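Local coordinates for protein beta sliding clamp (Caulobacter crescentus, PDB 5WCE) that probably tethers DNA polymerases and other replication proteins to DNA as a ring-shaped head-to-tail dimer that encircles the duplex and confers processivity, at residues G175-R180 with G199-P204; A214-L219 with V236-G241; A279-A284 with Y336-C341. One frame throughout, in Å; residues are numbered along the deposited sequence.

Contact 1: residues G175-R180 with G199-P204; sequences GETKLR and GAVGIP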
ATOM      1  N   GLY A 175       2.765   3.508  45.822  1.00 62.83           N
ATOM      2  CA  GLY A 175       3.415   4.645  46.503  1.00 62.81           C
ATOM      3  C   GLY A 175       3.613   5.874  45.602  1.00 61.12           C
ATOM      4  O   GLY A 175       4.423   6.756  45.915  1.00 62.77           O
ATOM      5  N   GLU A 176       2.899   5.904  44.487  1.00 57.17           N
ATOM      6  CA  GLU A 176       3.162   6.847  43.425  1.00 54.57           C
ATOM      7  C   GLU A 176       1.813   7.051  42.734  1.00 48.85           C
ATOM      8  O   GLU A 176       1.030   6.119  42.560  1.00 45.50           O
ATOM      9  CB  GLU A 176       4.165   6.204  42.439  1.00 56.57           C
ATOM     10  CG  GLU A 176       5.157   7.209  41.852  1.00 59.14           C
ATOM     11  CD  GLU A 176       6.006   6.637  40.715  1.00 58.97           C
ATOM     12  OE1 GLU A 176       5.514   5.752  39.959  1.00 57.58           O
ATOM     13  OE2 GLU A 176       7.176   7.087  40.582  1.00 60.72           O
ATOM     14  N   THR A 177       1.601   8.250  42.213  1.00 44.19           N
ATOM     15  CA  THR A 177       0.544   8.437  41.228  1.00 40.07           C
ATOM     16  C   THR A 177       1.082   8.124  39.808  1.00 36.71           C
ATOM     17  O   THR A 177       2.139   8.581  39.425  1.00 35.71           O
ATOM     18  CB  THR A 177      -0.035   9.857  41.333  1.00 41.11           C
ATOM     19  OG1 THR A 177      -0.623  10.006  42.634  1.00 42.48           O
ATOM     20  CG2 THR A 177      -1.095  10.074  40.278  1.00 38.88           C
ATOM     21  N   LYS A 178       0.337   7.348  39.054  1.00 34.21           N
ATOM     22  CA  LYS A 178       0.673   7.034  37.668  1.00 32.97           C
ATOM     23  C   LYS A 178      -0.267   7.729  36.694  1.00 29.89           C
ATOM     24  O   LYS A 178      -1.437   7.774  36.939  1.00 29.75           O
ATOM     25  CB  LYS A 178       0.609   5.531  37.496  1.00 34.14           C
ATOM     26  CG  LYS A 178       1.812   4.920  38.206  1.00 36.30           C
ATOM     27  CD  LYS A 178       1.476   3.634  38.858  1.00 38.10           C
ATOM     28  CE  LYS A 178       2.744   3.081  39.494  1.00 40.16           C
ATOM     29  NZ  LYS A 178       2.502   1.656  39.726  1.00 43.60           N
ATOM     30  N   LEU A 179       0.276   8.272  35.614  1.00 28.88           N
ATOM     31  CA  LEU A 179      -0.520   8.624  34.427  1.00 27.28           C
ATOM     32  C   LEU A 179      -0.700   7.336  33.589  1.00 25.56           C
ATOM     33  O   LEU A 179       0.296   6.752  33.157  1.00 23.77           O
ATOM     34  CB  LEU A 179       0.176   9.711  33.622  1.00 27.72           C
ATOM     35  CG  LEU A 179      -0.516  10.214  32.348  1.00 26.78           C
ATOM     36  CD1 LEU A 179      -1.848  10.825  32.686  1.00 27.06           C
ATOM     37  CD2 LEU A 179       0.335  11.238  31.623  1.00 27.00           C
ATOM     38  N   ARG A 180      -1.961   6.942  33.357  1.00 23.57           N
ATOM     39  CA  ARG A 180      -2.302   5.649  32.789  1.00 23.27           C
ATOM     40  C   ARG A 180      -3.195   5.814  31.549  1.00 21.17           C
ATOM     41  O   ARG A 180      -4.067   6.687  31.509  1.00 21.55           O
ATOM     42  CB  ARG A 180      -3.025   4.779  33.848  1.00 24.00           C
ATOM     43  CG  ARG A 180      -3.455   3.391  33.345  1.00 24.85           C
ATOM     44  CD  ARG A 180      -4.172   2.627  34.444  1.00 26.95           C
ATOM     45  NE  ARG A 180      -3.237   2.127  35.439  1.00 28.46           N
ATOM     46  CZ  ARG A 180      -3.580   1.365  36.495  1.00 31.99           C
ATOM     47  NH1 ARG A 180      -4.859   1.036  36.735  1.00 32.54           N
ATOM     48  NH2 ARG A 180      -2.637   0.936  37.336  1.00 32.92           N
ATOM     49  N   GLY A 199       2.014  18.115  37.889  1.00 44.33           N
ATOM     50  CA  GLY A 199       0.808  18.771  37.387  1.00 42.91           C
ATOM     51  C   GLY A 199      -0.282  17.867  36.818  1.00 40.75           C
ATOM     52  O   GLY A 199      -1.403  18.294  36.613  1.00 40.41           O
ATOM     53  N   ALA A 200       0.026  16.601  36.568  1.00 37.56           N
ATOM     54  CA  ALA A 200      -0.951  15.684  36.045  1.00 35.52           C
ATOM     55  C   ALA A 200      -1.736  15.034  37.125  1.00 35.45           C
ATOM     56  O   ALA A 200      -2.757  14.440  36.831  1.00 34.84           O
ATOM     57  CB  ALA A 200      -0.263  14.619  35.226  1.00 35.04           C
ATOM     58  N   VAL A 201      -1.269  15.086  38.372  1.00 37.26           N
ATOM     59  CA  VAL A 201      -1.836  14.222  39.435  1.00 37.73           C
ATOM     60  C   VAL A 201      -3.248  14.762  39.644  1.00 39.20           C
ATOM     61  O   VAL A 201      -3.440  15.979  39.772  1.00 38.00           O
ATOM     62  CB  VAL A 201      -1.024  14.320  40.739  1.00 40.02           C
ATOM     63  CG1 VAL A 201      -1.709  13.648  41.928  1.00 39.98           C
ATOM     64  CG2 VAL A 201       0.388  13.777  40.545  1.00 40.02           C
ATOM     65  N   GLY A 202      -4.250  13.893  39.586  1.00 38.61           N
ATOM     66  CA  GLY A 202      -5.638  14.369  39.735  1.00 39.44           C
ATOM     67  C   GLY A 202      -6.316  15.079  38.551  1.00 37.24           C
ATOM     68  O   GLY A 202      -7.329  15.710  38.722  1.00 38.11           O
ATOM     69  N   ILE A 203      -5.747  15.007  37.350  1.00 34.95           N
ATOM     70  CA  ILE A 203      -6.533  15.361  36.127  1.00 33.26           C
ATOM     71  C   ILE A 203      -7.832  14.545  36.068  1.00 32.85           C
ATOM     72  O   ILE A 203      -7.846  13.392  36.529  1.00 31.42           O
ATOM     73  CB  ILE A 203      -5.755  15.118  34.800  1.00 31.92           C
ATOM     74  CG1 ILE A 203      -5.210  13.698  34.694  1.00 31.01           C
ATOM     75  CG2 ILE A 203      -4.678  16.179  34.618  1.00 32.90           C
ATOM     76  CD1 ILE A 203      -4.965  13.260  33.262  1.00 29.87           C
ATOM     77  N   PRO A 204      -8.926  15.117  35.519  1.00 32.92           N
ATOM     78  CA  PRO A 204     -10.098  14.236  35.351  1.00 32.62           C
ATOM     79  C   PRO A 204      -9.795  13.177  34.275  1.00 29.07           C
ATOM     80  O   PRO A 204      -9.074  13.464  33.313  1.00 28.87           O
ATOM     81  CB  PRO A 204     -11.204  15.183  34.908  1.00 33.89           C
ATOM     82  CG  PRO A 204     -10.498  16.277  34.159  1.00 33.49           C
ATOM     83  CD  PRO A 204      -9.132  16.421  34.868  1.00 33.52           C
TER
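Thr177 and Val201 meet through their branches, and Leu179 and Ile203 through their ends, where the strand holding residues 175-180 runs beside the loop 199-204. The interactions between the two segments are van der Waals contacts, one at the surface and one deeper. At the outer one, the two branched side chains meet at a slant: the methyl CG2 of Thr177 lies 4.0 Å from both CG1 and CG2 of Val201, while Thr177 OG1 is 3.9 Å from Val201 CG1. With chi1 at -63°, Thr177 OG1 lies beside the backbone N and CG2 opposite that N, and both reach Val201. At the inner one, Leu179 CD1 touches Ile203 CD1 at 4.0 Å, the two side chains roughly perpendicular.

Backbone bonding shapes the loop by itself. Residues Ala200 to Ile203 form a type II beta turn, closed by Ile203 N to Ala200 O at 3.1 Å, with Gly202 at the positive phi that this turn favours in its third position. Ile203 points its side chain at the strand and also touches Thr170 of strand 165-173 and Ile136 of strand 136-139.

With 173 Å² buried, the loop rests lightly on strand 176-184; an apolar contact of a few methyls, without directional bonds, is consistent with a loop whose shape comes largely from its own turn.

Contact 2: residues A214-L219 with V236-G241; sequences AEARRL and VRFEFG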
ATOM      1  N   ALA A 214      -4.542   9.285  17.034  1.00 20.74           N
ATOM      2  CA  ALA A 214      -3.791   9.023  15.834  1.00 21.69           C
ATOM      3  C   ALA A 214      -3.094  10.301  15.359  1.00 22.18           C
ATOM      4  O   ALA A 214      -1.896  10.297  15.070  1.00 22.18           O
ATOM      5  CB  ALA A 214      -4.687   8.467  14.749  1.00 22.05           C
ATOM      6  N   GLU A 215      -3.846  11.401  15.350  1.00 24.82           N
ATOM      7  CA  GLU A 215      -3.329  12.672  14.893  1.00 25.34           C
ATOM      8  C   GLU A 215      -2.316  13.218  15.876  1.00 23.55           C
ATOM      9  O   GLU A 215      -1.268  13.725  15.453  1.00 22.41           O
ATOM     10  CB  GLU A 215      -4.475  13.667  14.633  1.00 28.64           C
ATOM     11  CG  GLU A 215      -5.369  13.265  13.465  1.00 33.09           C
ATOM     12  CD  GLU A 215      -4.562  13.086  12.193  1.00 38.41           C
ATOM     13  OE1 GLU A 215      -3.820  14.022  11.900  1.00 40.10           O
ATOM     14  OE2 GLU A 215      -4.599  11.996  11.557  1.00 45.00           O
ATOM     15  N   ALA A 216      -2.591  13.107  17.187  1.00 22.03           N
ATOM     16  CA  ALA A 216      -1.582  13.476  18.189  1.00 21.78           C
ATOM     17  C   ALA A 216      -0.281  12.690  18.069  1.00 21.92           C
ATOM     18  O   ALA A 216       0.830  13.250  18.161  1.00 20.98           O
ATOM     19  CB  ALA A 216      -2.141  13.365  19.642  1.00 21.95           C
ATOM     20  N   ARG A 217      -0.423  11.388  17.860  1.00 22.13           N
ATOM     21  CA  ARG A 217       0.726  10.526  17.732  1.00 22.54           C
ATOM     22  C   ARG A 217       1.552  10.918  16.491  1.00 23.51           C
ATOM     23  O   ARG A 217       2.770  10.929  16.560  1.00 24.79           O
ATOM     24  CB  ARG A 217       0.253   9.052  17.628  1.00 22.41           C
ATOM     25  CG  ARG A 217       1.392   8.030  17.459  1.00 22.53           C
ATOM     26  CD  ARG A 217       2.387   8.083  18.607  1.00 22.98           C
ATOM     27  NE  ARG A 217       3.450   7.146  18.339  1.00 24.19           N
ATOM     28  CZ  ARG A 217       4.556   7.389  17.646  1.00 25.81           C
ATOM     29  NH1 ARG A 217       4.764   8.573  17.115  1.00 27.81           N
ATOM     30  NH2 ARG A 217       5.479   6.434  17.497  1.00 26.05           N
ATOM     31  N   ARG A 218       0.889  11.255  15.388  1.00 24.79           N
ATOM     32  CA  ARG A 218       1.590  11.753  14.173  1.00 27.25           C
ATOM     33  C   ARG A 218       2.410  13.013  14.458  1.00 27.04           C
ATOM     34  O   ARG A 218       3.593  13.089  14.172  1.00 25.35           O
ATOM     35  CB  ARG A 218       0.567  11.985  13.054  1.00 29.95           C
ATOM     36  CG  ARG A 218       1.188  12.188  11.693  1.00 34.03           C
ATOM     37  CD  ARG A 218       0.208  12.615  10.592  1.00 37.49           C
ATOM     38  NE  ARG A 218      -1.091  11.934  10.670  1.00 43.72           N
ATOM     39  CZ  ARG A 218      -1.405  10.708  10.208  1.00 47.06           C
ATOM     40  NH1 ARG A 218      -0.527   9.915   9.569  1.00 50.53           N
ATOM     41  NH2 ARG A 218      -2.644  10.272  10.383  1.00 46.78           N
ATOM     42  N   LEU A 219       1.771  13.986  15.109  1.00 26.58           N
ATOM     43  CA  LEU A 219       2.464  15.212  15.496  1.00 27.82           C
ATOM     44  C   LEU A 219       3.603  15.006  16.475  1.00 28.26           C
ATOM     45  O   LEU A 219       4.627  15.742  16.455  1.00 27.94           O
ATOM     46  CB  LEU A 219       1.454  16.237  16.046  1.00 26.54           C
ATOM     47  CG  LEU A 219       0.478  16.774  14.982  1.00 26.88           C
ATOM     48  CD1 LEU A 219      -0.711  17.539  15.568  1.00 26.08           C
ATOM     49  CD2 LEU A 219       1.157  17.685  13.953  1.00 27.20           C
ATOM     50  N   VAL A 236      -9.491  18.070  25.412  1.00 25.68           N
ATOM     51  CA  VAL A 236      -8.092  17.786  25.597  1.00 25.74           C
ATOM     52  C   VAL A 236      -7.322  18.622  24.567  1.00 25.06           C
ATOM     53  O   VAL A 236      -7.819  18.866  23.459  1.00 23.43           O
ATOM     54  CB  VAL A 236      -7.823  16.264  25.532  1.00 25.93           C
ATOM     55  CG1 VAL A 236      -8.142  15.669  24.201  1.00 24.94           C
ATOM     56  CG2 VAL A 236      -6.384  15.954  25.811  1.00 27.70           C
ATOM     57  N   ARG A 237      -6.159  19.119  24.960  1.00 25.35           N
ATOM     58  CA  ARG A 237      -5.286  19.892  24.071  1.00 25.26           C
ATOM     59  C   ARG A 237      -3.845  19.423  24.209  1.00 25.37           C
ATOM     60  O   ARG A 237      -3.304  19.306  25.318  1.00 24.80           O
ATOM     61  CB  ARG A 237      -5.407  21.374  24.344  1.00 26.83           C
ATOM     62  CG  ARG A 237      -4.672  22.294  23.362  1.00 27.44           C
ATOM     63  CD  ARG A 237      -5.137  23.714  23.553  1.00 29.90           C
ATOM     64  NE  ARG A 237      -4.493  24.602  22.616  1.00 31.21           N
ATOM     65  CZ  ARG A 237      -3.274  25.103  22.733  1.00 34.69           C
ATOM     66  NH1 ARG A 237      -2.539  24.866  23.826  1.00 37.87           N
ATOM     67  NH2 ARG A 237      -2.824  25.942  21.787  1.00 35.72           N
ATOM     68  N   PHE A 238      -3.227  19.147  23.071  1.00 24.55           N
ATOM     69  CA  PHE A 238      -1.828  18.787  22.994  1.00 25.44           C
ATOM     70  C   PHE A 238      -1.152  19.953  22.282  1.00 27.57           C
ATOM     71  O   PHE A 238      -1.563  20.329  21.171  1.00 26.90           O
ATOM     72  CB  PHE A 238      -1.622  17.558  22.169  1.00 24.46           C
ATOM     73  CG  PHE A 238      -2.339  16.344  22.644  1.00 25.11           C
ATOM     74  CD1 PHE A 238      -1.680  15.417  23.457  1.00 25.71           C
ATOM     75  CD2 PHE A 238      -3.633  16.037  22.176  1.00 24.85           C
ATOM     76  CE1 PHE A 238      -2.319  14.275  23.880  1.00 25.69           C
ATOM     77  CE2 PHE A 238      -4.262  14.885  22.600  1.00 24.98           C
ATOM     78  CZ  PHE A 238      -3.596  14.003  23.448  1.00 25.49           C
ATOM     79  N   GLU A 239      -0.116  20.495  22.888  1.00 29.93           N
ATOM     80  CA  GLU A 239       0.741  21.490  22.224  1.00 33.73           C
ATOM     81  C   GLU A 239       2.151  20.927  21.918  1.00 34.85           C
ATOM     82  O   GLU A 239       2.847  20.420  22.839  1.00 36.26           O
ATOM     83  CB  GLU A 239       0.880  22.673  23.148  1.00 36.58           C
ATOM     84  CG  GLU A 239       0.528  24.014  22.585  1.00 41.79           C
ATOM     85  CD  GLU A 239       0.760  25.070  23.620  1.00 45.34           C
ATOM     86  OE1 GLU A 239       1.934  25.287  24.031  1.00 50.93           O
ATOM     87  OE2 GLU A 239      -0.236  25.630  24.101  1.00 49.45           O
ATOM     88  N   PHE A 240       2.573  21.084  20.648  1.00 33.77           N
ATOM     89  CA  PHE A 240       3.849  20.564  20.118  1.00 32.97           C
ATOM     90  C   PHE A 240       4.596  21.754  19.511  1.00 35.84           C
ATOM     91  O   PHE A 240       4.620  21.900  18.245  1.00 42.74           O
ATOM     92  CB  PHE A 240       3.598  19.590  18.974  1.00 30.20           C
ATOM     93  CG  PHE A 240       2.465  18.602  19.186  1.00 29.52           C
ATOM     94  CD1 PHE A 240       2.749  17.312  19.698  1.00 28.98           C
ATOM     95  CD2 PHE A 240       1.171  18.885  18.785  1.00 26.61           C
ATOM     96  CE1 PHE A 240       1.757  16.382  19.836  1.00 27.73           C
ATOM     97  CE2 PHE A 240       0.162  17.963  18.947  1.00 27.17           C
ATOM     98  CZ  PHE A 240       0.454  16.708  19.491  1.00 27.82           C
ATOM     99  N   GLY A 241       5.085  22.654  20.340  1.00 33.63           N
ATOM    100  CA  GLY A 241       5.685  23.911  19.865  1.00 34.61           C
ATOM    101  C   GLY A 241       4.716  24.804  19.094  1.00 33.07           C
ATOM    102  O   GLY A 241       3.739  25.264  19.640  1.00 33.09           O
TER
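Helix 214-219 and strand 236-240 run nearly parallel, their axes 15° apart in direction and 9.8 Å apart at closest approach, with Ala216 facing Phe238 and Leu219 facing Phe240. Two phenyl rings on the strand receive two aliphatic groups from the helix, each over a face. The methyl CB of Ala216 sits above the centre of the Phe238 ring, 3.9 Å from its centroid, a CH-pi contact with little offset. About one helical turn further on, Leu219 CB does the same to Phe240, at 3.6 Å from the centroid and again close to the ring normal. The leucine then reaches on past the ring centre: its CD1 comes to 3.5 Å from Phe240 CE2. A chi1 of -68° sets Leu219 CG beside the backbone N, and the extended second torsion then brings CD1 to CE2.

This is helix-on-sheet packing within the central domain of the clamp, where helix 210-220 lies against a large antiparallel sheet. Phe238 and Phe240, two residues apart on strand 235-240, both turn to the helix; Leu229 touches Phe238 and Val227 touches Phe240, both from the adjoining strand 226-231. Phe240 also approaches the helix backbone, its CE1 lying 3.7 Å from Ala216 O. Replacing Phe240 by an alanine is likely to leave Leu219 without the ring face under CB and the CE2 contact of CD1, opening a gap between helix and strand.

On a different side of the helix, Arg218 NH2 donates a nearly straight bond to Glu215 OE2 (2.9 Å, 175°); the acceptor lies in the guanidinium plane, and the bond comes to the syn side of OE2, tilted out of the carboxylate plane. Arg217 NE pairs with Asp148.

Contact 3: residues A279-A284 with Y336-C341; sequences AVDRVA and YLLDVC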
ATOM      1  N   ALA A 279       5.193 -19.402  16.047  1.00 23.59           N
ATOM      2  CA  ALA A 279       4.375 -20.605  16.005  1.00 22.73           C
ATOM      3  C   ALA A 279       2.913 -20.268  15.845  1.00 21.84           C
ATOM      4  O   ALA A 279       2.266 -20.870  15.012  1.00 22.10           O
ATOM      5  CB  ALA A 279       4.599 -21.484  17.217  1.00 22.65           C
ATOM      6  N   VAL A 280       2.384 -19.335  16.637  1.00 19.71           N
ATOM      7  CA  VAL A 280       1.012 -18.879  16.463  1.00 20.17           C
ATOM      8  C   VAL A 280       0.761 -18.398  15.029  1.00 21.51           C
ATOM      9  O   VAL A 280      -0.224 -18.750  14.428  1.00 21.36           O
ATOM     10  CB  VAL A 280       0.631 -17.743  17.433  1.00 19.25           C
ATOM     11  CG1 VAL A 280      -0.777 -17.223  17.143  1.00 19.56           C
ATOM     12  CG2 VAL A 280       0.699 -18.249  18.882  1.00 18.92           C
ATOM     13  N   ASP A 281       1.641 -17.542  14.533  1.00 22.98           N
ATOM     14  CA  ASP A 281       1.549 -17.030  13.181  1.00 25.77           C
ATOM     15  C   ASP A 281       1.569 -18.158  12.138  1.00 25.52           C
ATOM     16  O   ASP A 281       0.735 -18.165  11.214  1.00 25.83           O
ATOM     17  CB  ASP A 281       2.690 -16.034  12.973  1.00 28.11           C
ATOM     18  CG  ASP A 281       2.587 -15.275  11.669  1.00 32.56           C
ATOM     19  OD1 ASP A 281       1.477 -15.059  11.183  1.00 37.55           O
ATOM     20  OD2 ASP A 281       3.648 -14.937  11.126  1.00 34.53           O
ATOM     21  N   ARG A 282       2.454 -19.141  12.302  1.00 24.79           N
ATOM     22  CA  ARG A 282       2.453 -20.304  11.429  1.00 26.06           C
ATOM     23  C   ARG A 282       1.130 -21.050  11.374  1.00 26.26           C
ATOM     24  O   ARG A 282       0.565 -21.260  10.284  1.00 24.85           O
ATOM     25  CB  ARG A 282       3.531 -21.320  11.815  1.00 27.03           C
ATOM     26  CG  ARG A 282       4.817 -21.147  11.105  1.00 28.49           C
ATOM     27  CD  ARG A 282       5.721 -22.323  11.333  1.00 28.55           C
ATOM     28  NE  ARG A 282       6.212 -22.317  12.711  1.00 27.40           N
ATOM     29  CZ  ARG A 282       7.201 -21.561  13.182  1.00 27.20           C
ATOM     30  NH1 ARG A 282       7.848 -20.702  12.402  1.00 27.87           N
ATOM     31  NH2 ARG A 282       7.539 -21.679  14.467  1.00 27.16           N
ATOM     32  N   VAL A 283       0.639 -21.486  12.549  1.00 25.28           N
ATOM     33  CA  VAL A 283      -0.567 -22.320  12.571  1.00 25.91           C
ATOM     34  C   VAL A 283      -1.789 -21.537  12.103  1.00 27.00           C
ATOM     35  O   VAL A 283      -2.684 -22.135  11.508  1.00 29.52           O
ATOM     36  CB  VAL A 283      -0.806 -22.988  13.925  1.00 24.97           C
ATOM     37  CG1 VAL A 283       0.304 -23.980  14.220  1.00 25.93           C
ATOM     38  CG2 VAL A 283      -0.951 -21.997  15.047  1.00 23.82           C
ATOM     39  N   ALA A 284      -1.806 -20.224  12.317  1.00 26.33           N
ATOM     40  CA  ALA A 284      -2.918 -19.381  11.861  1.00 28.01           C
ATOM     41  C   ALA A 284      -2.992 -19.190  10.322  1.00 29.85           C
ATOM     42  O   ALA A 284      -4.041 -18.855   9.790  1.00 29.09           O
ATOM     43  CB  ALA A 284      -2.861 -18.019  12.531  1.00 27.09           C
ATOM     44  N   TYR A 336      -5.483 -11.182  18.104  1.00 19.89           N
ATOM     45  CA  TYR A 336      -5.385 -10.553  19.402  1.00 19.70           C
ATOM     46  C   TYR A 336      -4.168 -11.064  20.191  1.00 18.52           C
ATOM     47  O   TYR A 336      -3.471 -10.287  20.863  1.00 18.38           O
ATOM     48  CB  TYR A 336      -6.704 -10.725  20.206  1.00 20.11           C
ATOM     49  CG  TYR A 336      -7.945 -10.137  19.564  1.00 22.52           C
ATOM     50  CD1 TYR A 336      -7.870  -9.188  18.510  1.00 22.98           C
ATOM     51  CD2 TYR A 336      -9.202 -10.562  19.953  1.00 23.58           C
ATOM     52  CE1 TYR A 336      -9.002  -8.694  17.913  1.00 23.95           C
ATOM     53  CE2 TYR A 336     -10.345 -10.055  19.344  1.00 25.82           C
ATOM     54  CZ  TYR A 336     -10.218  -9.106  18.329  1.00 25.72           C
ATOM     55  OH  TYR A 336     -11.360  -8.636  17.740  1.00 28.42           O
ATOM     56  N   LEU A 337      -3.900 -12.368  20.108  1.00 17.53           N
ATOM     57  CA  LEU A 337      -2.733 -12.935  20.767  1.00 17.43           C
ATOM     58  C   LEU A 337      -1.443 -12.401  20.160  1.00 16.85           C
ATOM     59  O   LEU A 337      -0.525 -11.967  20.857  1.00 17.28           O
ATOM     60  CB  LEU A 337      -2.813 -14.442  20.667  1.00 17.87           C
ATOM     61  CG  LEU A 337      -1.757 -15.330  21.236  1.00 18.07           C
ATOM     62  CD1 LEU A 337      -1.504 -14.984  22.700  1.00 18.00           C
ATOM     63  CD2 LEU A 337      -2.170 -16.802  21.058  1.00 17.99           C
ATOM     64  N   LEU A 338      -1.375 -12.402  18.844  1.00 18.67           N
ATOM     65  CA  LEU A 338      -0.198 -11.842  18.143  1.00 18.86           C
ATOM     66  C   LEU A 338      -0.023 -10.380  18.445  1.00 18.38           C
ATOM     67  O   LEU A 338       1.104  -9.924  18.582  1.00 18.26           O
ATOM     68  CB  LEU A 338      -0.289 -12.111  16.647  1.00 19.10           C
ATOM     69  CG  LEU A 338      -0.089 -13.572  16.299  1.00 20.71           C
ATOM     70  CD1 LEU A 338      -0.465 -13.762  14.853  1.00 21.87           C
ATOM     71  CD2 LEU A 338       1.339 -14.023  16.598  1.00 21.15           C
ATOM     72  N   ASP A 339      -1.107  -9.640  18.587  1.00 19.59           N
ATOM     73  CA  ASP A 339      -1.013  -8.211  18.962  1.00 18.97           C
ATOM     74  C   ASP A 339      -0.308  -8.013  20.290  1.00 18.78           C
ATOM     75  O   ASP A 339       0.597  -7.174  20.451  1.00 17.46           O
ATOM     76  CB  ASP A 339      -2.414  -7.583  19.006  1.00 19.61           C
ATOM     77  CG  ASP A 339      -3.001  -7.283  17.628  1.00 20.26           C
ATOM     78  OD1 ASP A 339      -2.294  -7.326  16.594  1.00 20.58           O
ATOM     79  OD2 ASP A 339      -4.225  -7.092  17.607  1.00 19.82           O
ATOM     80  N   VAL A 340      -0.672  -8.836  21.270  1.00 18.82           N
ATOM     81  CA  VAL A 340       0.011  -8.813  22.547  1.00 18.25           C
ATOM     82  C   VAL A 340       1.466  -9.211  22.443  1.00 18.48           C
ATOM     83  O   VAL A 340       2.325  -8.500  22.985  1.00 19.09           O
ATOM     84  CB  VAL A 340      -0.734  -9.700  23.594  1.00 18.38           C
ATOM     85  CG1 VAL A 340       0.094  -9.775  24.873  1.00 19.21           C
ATOM     86  CG2 VAL A 340      -2.076  -9.103  23.865  1.00 18.52           C
ATOM     87  N   CYS A 341       1.785 -10.326  21.775  1.00 18.41           N
ATOM     88  CA  CYS A 341       3.168 -10.719  21.626  1.00 18.56           C
ATOM     89  C   CYS A 341       3.990  -9.602  20.928  1.00 19.18           C
ATOM     90  O   CYS A 341       5.157  -9.399  21.236  1.00 18.76           O
ATOM     91  CB  CYS A 341       3.301 -12.020  20.826  1.00 19.52           C
ATOM     92  SG  CYS A 341       2.607 -13.448  21.700  1.00 22.24           S
TER
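The two helices of the C-terminal clamp domain pack side by side here, 279-284 against 336-341, running antiparallel at 155° with their axes 10.3 Å apart at closest approach. Val280 is the centre of the contact on its helix, and Leu337 and Leu338 meet it from the other. Its two methyls divide the work. CG2 faces Leu337, whose CD2 comes to 3.9 Å, the side chains passing at a slant. CG1 faces Leu338, with Leu338 CG at 3.8 Å, and there the two side chains lie alongside each other, pointing opposite ways. Leu338 CD2 also lies 3.9 Å from Val280 CB. The torsion of Val280 accounts for this split: CG1 is anti to the backbone N (chi1 176°) while CG2 is anti to the carbonyl carbon, and the two methyls spread to the two leucines.

A pair of helices backed by two antiparallel sheets is the plan repeated in each domain of the sliding clamp, in which the helices line the inside of the ring and the sheets form its outer surface. Both sheets supply strands behind this pair: Leu305 of strand 302-308 touches Val280, and Leu374 of strand 370-374 touches Leu337. Ala277 and Phe276, one turn earlier on helix 273-284, extend the same apolar seam, packing on Leu338 and Leu337 respectively.

Farther along, Leu338 also reaches Asp281, its CD2 lying 4.1 Å from Asp281 N and its CD1 4.3 Å from Asp281 CB. The carboxylate itself serves another purpose: Asp281 OD1 forms a salt bridge with Lys87 of the second subunit. Arg282 on the same helix donates to the backbone O of that lysine and pairs with Glu317 of its own chain, linking the helix to the head-to-tail dimer interface.

From the N terminus the three contacts follow one another in series, none nested in or crossing another. Contact 1 closes a loop of 18 residues, mostly strand, folding the segment after strand 188-195 back beside strand 176-184. Contact 2 opens shortly after and spans 16 residues, joining helix 210-220 to strand 235-240; both lie in the central domain, with centres about 20 Å apart. Contact 3 spans 51 residues in the C-terminal domain, bringing helices 273-284 and 334-343 together. Strand 235-240 belongs to an eight-stranded sheet that joins the N-terminal and central domains, whereas the one holding strands 176-184 and 370-374 bridges the central and C-terminal domains.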